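Local atomic coordinates of putative activator of HSP90 (Plasmodium falciparum, PDB entry 3N72), a protein that probably binds the chaperone Hsp90 and stimulates its ATPase, as members of the AHA1 family do, with this chain covering its N-terminal domain. Residues B[37-42]-B[131-136]; B[44-49]-B[123-128]; B[76-81]-B[113-118]; B[80-83]-B[88-91]; B[94-99]-B[136-141]. One frame throughout, in Å; residues are numbered along the deposited sequence.

Interaction 1: B[37-42]-B[131-136]; sequences LKIEKE and KKEGKE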
# COMPACT_ATOMS: atom_id res chain seq x y z
N LEU B 37 20.87 23.09 0.57
CA LEU B 37 22.27 23.12 0.96
C LEU B 37 22.81 24.55 0.82
O LEU B 37 22.72 25.16 -0.24
CB LEU B 37 23.09 22.16 0.10
CG LEU B 37 24.61 22.22 0.25
CD1 LEU B 37 25.04 21.87 1.68
CD2 LEU B 37 25.28 21.30 -0.74
N LYS B 38 23.32 25.08 1.93
CA LYS B 38 23.94 26.41 1.95
C LYS B 38 25.34 26.26 2.50
O LYS B 38 25.55 25.64 3.55
CB LYS B 38 23.14 27.36 2.84
CG LYS B 38 21.68 27.55 2.40
CD LYS B 38 20.84 28.16 3.52
CE LYS B 38 20.21 27.10 4.46
NZ LYS B 38 19.02 26.39 3.84
N ILE B 39 26.31 26.83 1.79
CA ILE B 39 27.69 26.85 2.27
C ILE B 39 27.92 28.25 2.83
O ILE B 39 27.92 29.24 2.09
CB ILE B 39 28.69 26.49 1.16
CG1 ILE B 39 28.27 25.17 0.52
CG2 ILE B 39 30.15 26.42 1.71
CD1 ILE B 39 29.16 24.69 -0.59
N GLU B 40 28.06 28.31 4.15
CA GLU B 40 28.09 29.56 4.89
C GLU B 40 29.52 29.96 5.19
O GLU B 40 30.24 29.27 5.92
CB GLU B 40 27.27 29.43 6.19
CG GLU B 40 25.79 29.13 6.00
CD GLU B 40 25.01 30.32 5.45
OE1 GLU B 40 25.62 31.38 5.18
OE2 GLU B 40 23.78 30.20 5.27
N LYS B 41 29.93 31.07 4.60
CA LYS B 41 31.23 31.65 4.87
C LYS B 41 30.99 32.97 5.61
O LYS B 41 29.85 33.36 5.89
CB LYS B 41 32.00 31.88 3.57
CG LYS B 41 32.25 30.62 2.74
CD LYS B 41 33.52 29.88 3.18
CE LYS B 41 33.28 29.03 4.41
NZ LYS B 41 34.48 28.24 4.81
N GLU B 42 32.08 33.67 5.93
CA GLU B 42 31.98 34.93 6.65
C GLU B 42 31.12 36.01 5.95
O GLU B 42 30.25 36.60 6.57
CB GLU B 42 33.39 35.45 6.98
N LYS B 131 36.05 24.68 -5.38
CA LYS B 131 36.83 23.57 -5.93
C LYS B 131 37.17 22.51 -4.89
O LYS B 131 37.40 21.36 -5.24
CB LYS B 131 38.09 24.07 -6.65
CG LYS B 131 39.23 24.55 -5.78
CD LYS B 131 40.39 25.04 -6.67
CE LYS B 131 41.55 25.61 -5.88
NZ LYS B 131 42.64 26.04 -6.80
N LYS B 132 37.21 22.90 -3.62
CA LYS B 132 37.49 21.92 -2.58
C LYS B 132 36.32 21.81 -1.58
O LYS B 132 35.64 20.78 -1.55
CB LYS B 132 38.85 22.17 -1.91
CG LYS B 132 39.32 21.04 -1.01
CD LYS B 132 40.64 21.38 -0.27
CE LYS B 132 41.16 20.20 0.55
NZ LYS B 132 40.18 19.76 1.59
N GLU B 133 36.10 22.85 -0.77
CA GLU B 133 35.03 22.82 0.25
C GLU B 133 33.63 22.62 -0.35
O GLU B 133 32.82 21.85 0.19
CB GLU B 133 35.03 24.08 1.12
CG GLU B 133 33.91 24.09 2.16
CD GLU B 133 33.87 25.35 3.02
OE1 GLU B 133 34.59 26.33 2.70
OE2 GLU B 133 33.11 25.34 4.02
N GLY B 134 33.34 23.33 -1.43
CA GLY B 134 32.03 23.19 -2.09
C GLY B 134 31.71 21.76 -2.48
O GLY B 134 30.59 21.25 -2.24
N LYS B 135 32.69 21.12 -3.12
CA LYS B 135 32.57 19.73 -3.52
C LYS B 135 32.41 18.84 -2.28
O LYS B 135 31.57 17.94 -2.25
CB LYS B 135 33.79 19.32 -4.36
CG LYS B 135 33.80 19.92 -5.74
CD LYS B 135 34.90 19.36 -6.63
CE LYS B 135 35.02 20.20 -7.92
NZ LYS B 135 35.80 19.51 -8.99
N GLU B 136 33.20 19.11 -1.25
CA GLU B 136 33.10 18.34 -0.01
C GLU B 136 31.68 18.42 0.57
O GLU B 136 31.10 17.41 0.97
CB GLU B 136 34.13 18.82 1.03
CG GLU B 136 35.54 18.28 0.80
CD GLU B 136 36.64 19.06 1.54
OE1 GLU B 136 36.36 20.05 2.26
OE2 GLU B 136 37.82 18.66 1.38
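E133 and G134 are the two helix residues that meet strand 39-40, whose I39 and neighbouring K41 face them. The arrangement is helix-on-sheet packing: a short strand at one end of the antiparallel sheet of the Aha1 N-terminal domain runs past the long helix 120-142. The helix enters this region irregularly, with a wide pi-type turn over 131-134. K132 points off beyond the contact and bridges within the helix to the carboxylate of E136, one turn on. E133 is the residue that reaches out. Its CG stands opposite the backbone N (chi1 178°) and the chain is extended beyond it, carrying the carboxylate straight out to the lysine. K41 comes to meet it from the opposite direction, its chain bent at chi2 and chi3. In the resulting salt bridge K41 NZ sits 2.8 Å from E133 OE1, on the syn lone pair, and makes a weak second bond of 3.3 Å to E133 OE2. On its way the E133 side chain slides past that of I39, and I39 CG2 lies 3.9 Å from E133 OE2. I39 is hydrogen-bonded through its backbone to I46, next door in the sheet. L37 adds to the same side, touching I138 and C141 further along the helix. Next after E133 comes G134, where no side chain intervenes and I39 CD1 packs 3.6 Å from the bare G134 CA.

Interaction 2: B[44-49]-B[123-128]; sequences LTIYFD and RFIYDS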
# COMPACT_ATOMS: atom_id res chain seq x y z
N LEU B 44 29.92 35.48 2.57
CA LEU B 44 29.32 34.84 1.39
C LEU B 44 28.49 33.62 1.78
O LEU B 44 28.91 32.85 2.64
CB LEU B 44 30.42 34.37 0.42
CG LEU B 44 31.12 35.33 -0.55
CD1 LEU B 44 32.24 34.59 -1.30
CD2 LEU B 44 30.14 35.95 -1.54
N THR B 45 27.36 33.42 1.08
CA THR B 45 26.66 32.13 1.11
C THR B 45 26.64 31.49 -0.27
O THR B 45 26.20 32.11 -1.22
CB THR B 45 25.22 32.32 1.61
OG1 THR B 45 25.25 32.86 2.93
CG2 THR B 45 24.42 30.98 1.61
N ILE B 46 27.11 30.25 -0.41
CA ILE B 46 26.90 29.52 -1.67
C ILE B 46 25.58 28.71 -1.63
O ILE B 46 25.30 28.05 -0.63
CB ILE B 46 28.07 28.53 -2.03
CG1 ILE B 46 29.48 29.17 -1.93
CG2 ILE B 46 27.85 27.88 -3.43
CD1 ILE B 46 29.61 30.55 -2.61
N TYR B 47 24.78 28.77 -2.70
CA TYR B 47 23.57 27.93 -2.75
C TYR B 47 23.31 27.41 -4.15
O TYR B 47 24.05 27.76 -5.09
CB TYR B 47 22.34 28.64 -2.14
CG TYR B 47 21.86 29.86 -2.89
CD1 TYR B 47 20.75 29.78 -3.72
CD2 TYR B 47 22.52 31.10 -2.75
CE1 TYR B 47 20.30 30.90 -4.41
CE2 TYR B 47 22.07 32.24 -3.43
CZ TYR B 47 20.96 32.13 -4.26
OH TYR B 47 20.50 33.22 -4.94
N PHE B 48 22.28 26.56 -4.28
CA PHE B 48 22.05 25.83 -5.52
C PHE B 48 20.59 25.87 -5.95
O PHE B 48 19.70 25.99 -5.11
CB PHE B 48 22.56 24.39 -5.35
CG PHE B 48 23.98 24.33 -4.84
CD1 PHE B 48 25.05 24.38 -5.74
CD2 PHE B 48 24.26 24.31 -3.46
CE1 PHE B 48 26.40 24.35 -5.27
CE2 PHE B 48 25.60 24.26 -2.99
CZ PHE B 48 26.68 24.29 -3.92
N ASP B 49 20.36 25.74 -7.26
CA ASP B 49 19.01 25.80 -7.84
C ASP B 49 19.00 25.11 -9.20
O ASP B 49 20.04 24.65 -9.71
CB ASP B 49 18.60 27.27 -8.01
CG ASP B 49 17.10 27.48 -8.02
OD1 ASP B 49 16.31 26.49 -7.94
OD2 ASP B 49 16.70 28.66 -8.14
N ARG B 123 36.17 33.68 -10.35
CA ARG B 123 37.39 32.90 -10.20
C ARG B 123 37.76 32.81 -8.72
O ARG B 123 38.12 31.73 -8.23
CB ARG B 123 38.55 33.49 -11.00
CG ARG B 123 39.85 32.72 -10.84
CD ARG B 123 39.67 31.27 -11.28
NE ARG B 123 40.92 30.51 -11.23
CZ ARG B 123 41.03 29.24 -11.60
NH1 ARG B 123 39.97 28.59 -12.05
NH2 ARG B 123 42.20 28.62 -11.52
N PHE B 124 37.66 33.93 -8.01
CA PHE B 124 37.98 33.95 -6.59
C PHE B 124 37.06 33.00 -5.81
O PHE B 124 37.54 32.21 -5.00
CB PHE B 124 37.89 35.36 -6.00
CG PHE B 124 37.95 35.38 -4.49
CD1 PHE B 124 39.14 35.08 -3.82
CD2 PHE B 124 36.82 35.67 -3.74
CE1 PHE B 124 39.20 35.08 -2.41
CE2 PHE B 124 36.88 35.68 -2.34
CZ PHE B 124 38.07 35.38 -1.69
N ILE B 125 35.76 33.07 -6.08
CA ILE B 125 34.78 32.20 -5.41
C ILE B 125 35.06 30.74 -5.71
O ILE B 125 35.11 29.93 -4.80
CB ILE B 125 33.31 32.53 -5.79
CG1 ILE B 125 32.94 33.91 -5.23
CG2 ILE B 125 32.35 31.44 -5.23
CD1 ILE B 125 31.63 34.43 -5.74
N TYR B 126 35.26 30.42 -6.99
CA TYR B 126 35.58 29.05 -7.38
C TYR B 126 36.83 28.53 -6.68
O TYR B 126 36.80 27.47 -6.06
CB TYR B 126 35.72 28.91 -8.90
CG TYR B 126 36.09 27.51 -9.34
CD1 TYR B 126 35.10 26.54 -9.60
CD2 TYR B 126 37.43 27.13 -9.47
CE1 TYR B 126 35.44 25.27 -9.98
CE2 TYR B 126 37.77 25.84 -9.86
CZ TYR B 126 36.77 24.92 -10.12
OH TYR B 126 37.11 23.64 -10.50
N ASP B 127 37.94 29.26 -6.80
CA ASP B 127 39.21 28.82 -6.21
C ASP B 127 39.16 28.75 -4.69
O ASP B 127 39.67 27.80 -4.11
CB ASP B 127 40.36 29.74 -6.63
CG ASP B 127 40.76 29.55 -8.08
OD1 ASP B 127 40.50 28.48 -8.67
OD2 ASP B 127 41.38 30.50 -8.61
N SER B 128 38.56 29.75 -4.06
CA SER B 128 38.63 29.84 -2.60
C SER B 128 37.66 28.94 -1.87
O SER B 128 37.95 28.51 -0.76
CB SER B 128 38.46 31.28 -2.10
OG SER B 128 37.19 31.80 -2.44
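With chi1 at -67°, I125 sets CG1 beside its own backbone N and CG2 opposite that N, an arrangement that turns one branch to L44 and the other to I46. CG1 takes the leucine: L44 CD1 approaches I125 CG1 to 4.0 Å. CG2 takes the isoleucine, with I46 CD1 coming within 3.9 Å of I125 CG2. I46 carries CG1 opposite its carbonyl carbon (chi1 -49°) and bends at chi2 (-47°), and it slides past I125 in the opposite direction instead of meeting it end on. No hydrogen bond joins the two segments, so the contact is purely apolar. L44 and I46 are two apart in the strand and therefore share a face of the sheet, which puts both under one helix residue. On the flank of the helix, F124 reaches toward the strand but stops short of touching it. Its carbonyl, F124 O, is gripped twice, by S128 N at 2.8 Å and by S128 OG at 2.6 Å, the two donors arriving from opposite faces of the carbonyl plane. The same hydroxyl lies over the centre of one face of the F124 ring. The contact lies where helix 120-142 starts across the sheet: one turn on, I129 continues the cover over L44 and I46, and L130 over I46, while Y80 of the adjoining strand 65-82 meets I125 beside them.

Interaction 3: B[76-81]-B[113-118]; sequences FEWLYS and IERTDE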
# COMPACT_ATOMS: atom_id res chain seq x y z
N PHE B 76 22.82 21.02 -12.31
CA PHE B 76 22.18 22.09 -11.62
C PHE B 76 23.02 23.34 -11.69
O PHE B 76 24.04 23.36 -12.37
CB PHE B 76 21.83 21.73 -10.15
CG PHE B 76 22.98 21.17 -9.31
CD1 PHE B 76 23.46 21.89 -8.22
CD2 PHE B 76 23.52 19.90 -9.55
CE1 PHE B 76 24.45 21.38 -7.39
CE2 PHE B 76 24.54 19.37 -8.73
CZ PHE B 76 25.00 20.12 -7.65
N GLU B 77 22.58 24.38 -11.00
CA GLU B 77 23.31 25.63 -11.02
C GLU B 77 23.72 26.07 -9.61
O GLU B 77 23.08 25.70 -8.65
CB GLU B 77 22.49 26.70 -11.74
CG GLU B 77 22.30 26.30 -13.22
CD GLU B 77 21.29 27.19 -13.98
OE1 GLU B 77 20.59 28.00 -13.34
OE2 GLU B 77 21.21 27.09 -15.24
N TRP B 78 24.81 26.82 -9.52
CA TRP B 78 25.24 27.37 -8.22
C TRP B 78 25.14 28.89 -8.25
O TRP B 78 25.28 29.51 -9.32
CB TRP B 78 26.65 26.92 -7.84
CG TRP B 78 27.80 27.47 -8.71
CD1 TRP B 78 28.30 26.93 -9.86
CD2 TRP B 78 28.60 28.64 -8.44
NE1 TRP B 78 29.35 27.69 -10.34
CE2 TRP B 78 29.57 28.74 -9.49
CE3 TRP B 78 28.60 29.61 -7.41
CZ2 TRP B 78 30.50 29.79 -9.55
CZ3 TRP B 78 29.55 30.64 -7.47
CH2 TRP B 78 30.48 30.72 -8.53
N LEU B 79 24.89 29.47 -7.09
CA LEU B 79 24.67 30.90 -6.94
C LEU B 79 25.36 31.33 -5.66
O LEU B 79 25.78 30.49 -4.85
CB LEU B 79 23.15 31.23 -6.89
CG LEU B 79 22.29 30.98 -8.16
CD1 LEU B 79 21.60 29.60 -8.15
CD2 LEU B 79 21.22 32.08 -8.31
N TYR B 80 25.47 32.64 -5.47
CA TYR B 80 26.05 33.12 -4.22
C TYR B 80 25.40 34.39 -3.75
O TYR B 80 24.91 35.19 -4.55
CB TYR B 80 27.57 33.29 -4.33
CG TYR B 80 28.01 34.32 -5.33
CD1 TYR B 80 28.06 34.01 -6.70
CD2 TYR B 80 28.40 35.61 -4.93
CE1 TYR B 80 28.47 34.94 -7.63
CE2 TYR B 80 28.84 36.56 -5.89
CZ TYR B 80 28.85 36.20 -7.24
OH TYR B 80 29.24 37.09 -8.24
N SER B 81 25.38 34.57 -2.43
CA SER B 81 24.90 35.79 -1.79
C SER B 81 26.07 36.49 -1.12
O SER B 81 26.86 35.86 -0.41
CB SER B 81 23.83 35.46 -0.74
OG SER B 81 22.68 34.90 -1.34
N ILE B 113 32.36 21.59 -11.75
CA ILE B 113 31.81 22.93 -11.51
C ILE B 113 32.39 23.90 -12.51
O ILE B 113 33.62 23.95 -12.71
CB ILE B 113 32.06 23.43 -10.06
CG1 ILE B 113 31.39 22.47 -9.06
CG2 ILE B 113 31.49 24.85 -9.87
CD1 ILE B 113 31.86 22.65 -7.64
N GLU B 114 31.49 24.63 -13.16
CA GLU B 114 31.88 25.65 -14.15
C GLU B 114 31.44 27.04 -13.73
O GLU B 114 30.47 27.19 -12.97
CB GLU B 114 31.24 25.36 -15.49
CG GLU B 114 31.58 23.96 -16.06
CD GLU B 114 32.65 23.99 -17.12
OE1 GLU B 114 33.65 24.74 -16.95
OE2 GLU B 114 32.49 23.27 -18.14
N ARG B 115 32.13 28.04 -14.25
CA ARG B 115 31.78 29.44 -14.00
C ARG B 115 31.08 30.01 -15.23
O ARG B 115 31.46 29.69 -16.36
CB ARG B 115 33.04 30.22 -13.64
CG ARG B 115 33.83 29.55 -12.52
CD ARG B 115 35.15 30.25 -12.25
NE ARG B 115 36.04 30.23 -13.41
CZ ARG B 115 37.10 29.44 -13.53
NH1 ARG B 115 37.41 28.58 -12.58
NH2 ARG B 115 37.84 29.51 -14.63
N THR B 116 30.05 30.82 -15.00
CA THR B 116 29.25 31.39 -16.12
C THR B 116 30.04 32.33 -17.05
O THR B 116 29.73 32.44 -18.25
CB THR B 116 27.94 32.03 -15.61
OG1 THR B 116 27.07 32.31 -16.73
CG2 THR B 116 28.19 33.27 -14.79
N ASP B 117 31.06 32.98 -16.50
CA ASP B 117 31.89 33.90 -17.27
C ASP B 117 33.29 33.90 -16.70
O ASP B 117 33.56 33.26 -15.69
CB ASP B 117 31.27 35.31 -17.26
CG ASP B 117 31.18 35.91 -15.87
OD1 ASP B 117 32.15 35.83 -15.08
OD2 ASP B 117 30.13 36.50 -15.57
N GLU B 118 34.19 34.62 -17.35
CA GLU B 118 35.59 34.60 -16.98
C GLU B 118 35.98 35.69 -15.97
O GLU B 118 37.16 35.94 -15.78
CB GLU B 118 36.46 34.72 -18.24
CG GLU B 118 36.54 33.41 -19.07
CD GLU B 118 37.15 33.61 -20.47
OE1 GLU B 118 38.20 33.00 -20.75
OE2 GLU B 118 36.58 34.37 -21.29
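The indole of W78 reaches E114 edge on, and W78 NE1 gives a hydrogen bond to E114 O at 2.9 Å. That bond is nearly straight, 166° at the hydrogen, and the oxygen lies close to the ring plane, although the donor is tilted 28° from the plane of the carbonyl. The one polar atom of a buried ring is thus satisfied by backbone. I113 crosses W78 at about a right angle, and I113 CG2 comes to 3.8 Å from W78 CD1, approaching obliquely. These two strands are not neighbours in the antiparallel sheet: strand 87-100 pairs with both, and W78 bonds through its backbone to G91 and G92 of that middle strand. The indole therefore spans a full strand to reach the far one. It lies on the side of the sheet covered by helix 120-142, where L130 touches it, with F48 alongside. The CB of E114 points away from strand 76-81, and a thiocyanate ion, probably from the crystallisation liquor, lies about 4 Å from that side chain.

Interaction 4: B[80-83]-B[88-91]; sequences YSKK and DYFG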
# COMPACT_ATOMS: atom_id res chain seq x y z
N TYR B 80 25.47 32.64 -5.47
CA TYR B 80 26.05 33.12 -4.22
C TYR B 80 25.40 34.39 -3.75
O TYR B 80 24.91 35.19 -4.55
CB TYR B 80 27.57 33.29 -4.33
CG TYR B 80 28.01 34.32 -5.33
CD1 TYR B 80 28.06 34.01 -6.70
CD2 TYR B 80 28.40 35.61 -4.93
CE1 TYR B 80 28.47 34.94 -7.63
CE2 TYR B 80 28.84 36.56 -5.89
CZ TYR B 80 28.85 36.20 -7.24
OH TYR B 80 29.24 37.09 -8.24
N SER B 81 25.38 34.57 -2.43
CA SER B 81 24.90 35.79 -1.79
C SER B 81 26.07 36.49 -1.12
O SER B 81 26.86 35.86 -0.41
CB SER B 81 23.83 35.46 -0.74
OG SER B 81 22.68 34.90 -1.34
N LYS B 82 26.20 37.78 -1.37
CA LYS B 82 27.16 38.61 -0.65
C LYS B 82 26.42 38.95 0.64
O LYS B 82 25.59 39.86 0.65
CB LYS B 82 27.52 39.84 -1.47
CG LYS B 82 28.40 39.50 -2.67
CD LYS B 82 29.15 40.70 -3.25
CE LYS B 82 30.16 40.20 -4.29
NZ LYS B 82 30.81 41.27 -5.12
N LYS B 83 26.67 38.12 1.66
CA LYS B 83 25.89 37.95 2.91
C LYS B 83 25.65 39.25 3.64
O LYS B 83 24.51 39.55 4.07
CB LYS B 83 26.63 36.97 3.84
CG LYS B 83 25.99 36.69 5.16
N ASP B 88 22.09 38.68 -4.34
CA ASP B 88 22.31 37.31 -4.83
C ASP B 88 22.75 37.35 -6.29
O ASP B 88 22.24 38.15 -7.05
CB ASP B 88 21.01 36.51 -4.74
CG ASP B 88 20.43 36.49 -3.34
OD1 ASP B 88 21.21 36.36 -2.37
OD2 ASP B 88 19.20 36.65 -3.20
N TYR B 89 23.66 36.46 -6.66
CA TYR B 89 24.22 36.40 -8.01
C TYR B 89 24.24 34.99 -8.57
O TYR B 89 24.39 34.02 -7.83
CB TYR B 89 25.65 36.92 -7.97
CG TYR B 89 25.80 38.35 -7.59
CD1 TYR B 89 25.82 39.35 -8.56
CD2 TYR B 89 25.95 38.72 -6.24
CE1 TYR B 89 25.97 40.67 -8.20
CE2 TYR B 89 26.10 40.05 -5.88
CZ TYR B 89 26.10 41.01 -6.86
OH TYR B 89 26.26 42.31 -6.52
N PHE B 90 24.12 34.88 -9.89
CA PHE B 90 24.36 33.63 -10.58
C PHE B 90 25.85 33.31 -10.73
O PHE B 90 26.65 34.16 -11.14
CB PHE B 90 23.70 33.71 -11.97
CG PHE B 90 23.79 32.43 -12.73
CD1 PHE B 90 23.08 31.31 -12.31
CD2 PHE B 90 24.57 32.35 -13.87
CE1 PHE B 90 23.16 30.12 -13.00
CE2 PHE B 90 24.64 31.13 -14.57
CZ PHE B 90 23.94 30.03 -14.13
N GLY B 91 26.22 32.06 -10.45
CA GLY B 91 27.63 31.64 -10.50
C GLY B 91 27.99 30.75 -11.67
O GLY B 91 28.99 30.98 -12.39
O HOH W 1 27.63 36.62 -11.20
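Strands 65-82 and 87-100 form a beta hairpin, and Y80 with Y89, then S81 with D88, are two consecutive pairs close to its turn. Y80 and Y89 are the hydrogen-bonded pair: Y80 N donates to Y89 O at 2.9 Å, and Y89 N returns the bond to Y80 O at 2.8 Å. Their side chains emerge on the same face of the sheet. Y80 takes the crowded position, with CG between the backbone N and the carbonyl carbon (chi1 63°), which brings its ring over toward Y89. There Y89 CB makes a CH-pi contact with one face, 3.6 Å from the centroid of the Y80 ring. The ring planes are only 17° apart, but they are slid so far that they barely overlap. The aliphatic part of K82 lies obliquely by the Y89 ring, with K82 CG 4.0 Å from Y89 CE2. Beyond Y89, a water donates to F90 O at 2.6 Å and makes a weak, longer link to Y80 OH. S81 and D88 form the non-hydrogen-bonded pair on the opposite face, beside Y47; the very short approach of S81 OG to D88 OD1 is doubtful, since S81 has two conformers. Y80 is further enclosed by L122 of helix 120-142. With axes at 144°, this is a twisted antiparallel beta hairpin in which hydrogen-bonded and non-hydrogen-bonded pairs alternate, the face bearing Y80 turned to helix 120-142.

Interaction 5: B[94-99]-B[136-141]; sequences VEIPDF and EKIKEC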
# COMPACT_ATOMS: atom_id res chain seq x y z
N VAL B 94 26.88 23.03 -12.19
CA VAL B 94 27.46 21.89 -11.50
C VAL B 94 26.89 20.65 -12.15
O VAL B 94 25.67 20.54 -12.36
CB VAL B 94 27.09 21.82 -10.00
CG1 VAL B 94 27.92 20.74 -9.31
CG2 VAL B 94 27.26 23.16 -9.29
N GLU B 95 27.77 19.70 -12.45
CA GLU B 95 27.36 18.44 -13.05
C GLU B 95 27.97 17.28 -12.30
O GLU B 95 29.20 17.21 -12.14
CB GLU B 95 27.78 18.38 -14.51
CG GLU B 95 27.43 17.06 -15.16
CD GLU B 95 28.33 16.71 -16.36
OE1 GLU B 95 29.59 16.82 -16.27
OE2 GLU B 95 27.75 16.26 -17.37
N ILE B 96 27.11 16.36 -11.87
CA ILE B 96 27.59 15.13 -11.27
C ILE B 96 27.17 14.04 -12.24
O ILE B 96 25.99 13.67 -12.31
CB ILE B 96 26.97 14.89 -9.89
CG1 ILE B 96 27.23 16.13 -8.99
CG2 ILE B 96 27.46 13.56 -9.32
CD1 ILE B 96 26.64 16.03 -7.58
N PRO B 97 28.12 13.58 -13.06
CA PRO B 97 27.66 12.76 -14.18
C PRO B 97 27.34 11.31 -13.78
O PRO B 97 26.64 10.61 -14.52
CB PRO B 97 28.84 12.82 -15.14
CG PRO B 97 29.99 13.21 -14.33
CD PRO B 97 29.49 14.07 -13.25
N ASP B 98 27.80 10.89 -12.61
CA ASP B 98 27.68 9.50 -12.23
C ASP B 98 27.47 9.29 -10.74
O ASP B 98 28.36 8.84 -10.02
CB ASP B 98 28.93 8.73 -12.69
CG ASP B 98 28.81 7.24 -12.44
OD1 ASP B 98 27.68 6.70 -12.55
OD2 ASP B 98 29.85 6.62 -12.12
N PHE B 99 26.28 9.60 -10.26
CA PHE B 99 25.98 9.38 -8.84
C PHE B 99 25.24 8.04 -8.76
O PHE B 99 24.09 7.95 -9.13
CB PHE B 99 25.13 10.57 -8.32
CG PHE B 99 24.78 10.46 -6.87
CD1 PHE B 99 25.71 10.76 -5.88
CD2 PHE B 99 23.52 10.03 -6.49
CE1 PHE B 99 25.35 10.64 -4.52
CE2 PHE B 99 23.17 9.90 -5.18
CZ PHE B 99 24.08 10.20 -4.18
N GLU B 136 33.20 19.11 -1.25
CA GLU B 136 33.10 18.34 -0.01
C GLU B 136 31.68 18.42 0.57
O GLU B 136 31.10 17.41 0.97
CB GLU B 136 34.13 18.82 1.03
CG GLU B 136 35.54 18.28 0.80
CD GLU B 136 36.64 19.06 1.54
OE1 GLU B 136 36.36 20.05 2.26
OE2 GLU B 136 37.82 18.66 1.38
N LYS B 137 31.11 19.63 0.59
CA LYS B 137 29.79 19.84 1.21
C LYS B 137 28.67 19.22 0.38
O LYS B 137 27.67 18.71 0.94
CB LYS B 137 29.53 21.33 1.45
CG LYS B 137 30.57 21.98 2.40
CD LYS B 137 30.25 21.82 3.88
CE LYS B 137 31.53 21.89 4.74
NZ LYS B 137 32.14 20.53 4.93
N ILE B 138 28.81 19.26 -0.95
CA ILE B 138 27.85 18.59 -1.85
C ILE B 138 27.84 17.08 -1.56
O ILE B 138 26.75 16.46 -1.44
CB ILE B 138 28.12 18.90 -3.35
CG1 ILE B 138 27.69 20.35 -3.68
CG2 ILE B 138 27.34 17.94 -4.29
CD1 ILE B 138 28.39 20.96 -4.87
N LYS B 139 29.03 16.49 -1.44
CA LYS B 139 29.11 15.04 -1.16
C LYS B 139 28.50 14.71 0.20
O LYS B 139 27.77 13.71 0.34
CB LYS B 139 30.57 14.53 -1.26
CG LYS B 139 31.09 14.48 -2.70
CD LYS B 139 32.39 13.72 -2.83
CE LYS B 139 32.76 13.54 -4.29
NZ LYS B 139 34.02 12.75 -4.45
N GLU B 140 28.75 15.56 1.19
CA GLU B 140 28.16 15.36 2.52
C GLU B 140 26.63 15.43 2.45
O GLU B 140 25.93 14.63 3.08
CB GLU B 140 28.70 16.41 3.49
CG GLU B 140 28.45 16.15 4.93
CD GLU B 140 28.95 17.29 5.83
OE1 GLU B 140 29.53 16.98 6.89
OE2 GLU B 140 28.76 18.49 5.47
N CYS B 141 26.12 16.40 1.68
CA CYS B 141 24.69 16.57 1.44
C CYS B 141 24.04 15.29 0.92
O CYS B 141 22.92 14.95 1.33
CB CYS B 141 24.47 17.69 0.44
SG CYS B 141 22.75 18.17 0.25
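V94 and I96 both direct their side chains at I138, which sits on the face of helix 120-142 turned to the sheet. V94 comes first and touches lightly, with V94 CG1 4.5 Å from I138 CD1. The strand then alternates: E95 is out of the contact, and its carboxylate bonds to N112 on the neighbouring strand. I96 brings the closer approach. Its chain runs fully extended past CG1 (chi2 179°), which carries I96 CD1 to 3.9 Å from I138 CG2. The two isoleucines slide past each other in opposite directions, so methyl groups are what meet, without any polar bond between the segments. At P97 the chain turns a corner, and the strand resumes in a different direction. F99 points back toward the helix without reaching I138; instead it makes edge-to-face contacts with the rings of Y109 and F145, and it also touches L142. I138 is enclosed from other sides as well, by L34 of helix 23-35 and by L37. On the helix, K139 sends its NZ to the carbonyl oxygens of N107 and Y109, tying the helix to the chain leading into strand 112-115. All three touching residues are buried near the middle of the molecule. The long helix 120-142 laid on one face of a meandering antiparallel sheet, with branched aliphatic side chains between them, is the architecture of the Aha1 N-terminal domain.

Overall arrangement
Helix 120-142 ties the set together: interactions 2, 1 and 5 follow one another along it, and interactions 1 and 5 share E136. Interactions 1 and 2 have centres about 7 Å apart and join through neighbouring strands, with I39 O 2.8 Å from I46 N. Interactions 3 and 4 start from the same strand and share Y80 and S81; their other segments meet where T116 N lies 2.8 Å from G91 O. F48, of the strand segment in interaction 2, packs on I138 of interaction 5. Interactions 4 and 5 are farthest apart, centres about 20 Å. Bound thiocyanate, probably from the crystallisation liquor, lies about 4 Å from the side chains of E114 and F90.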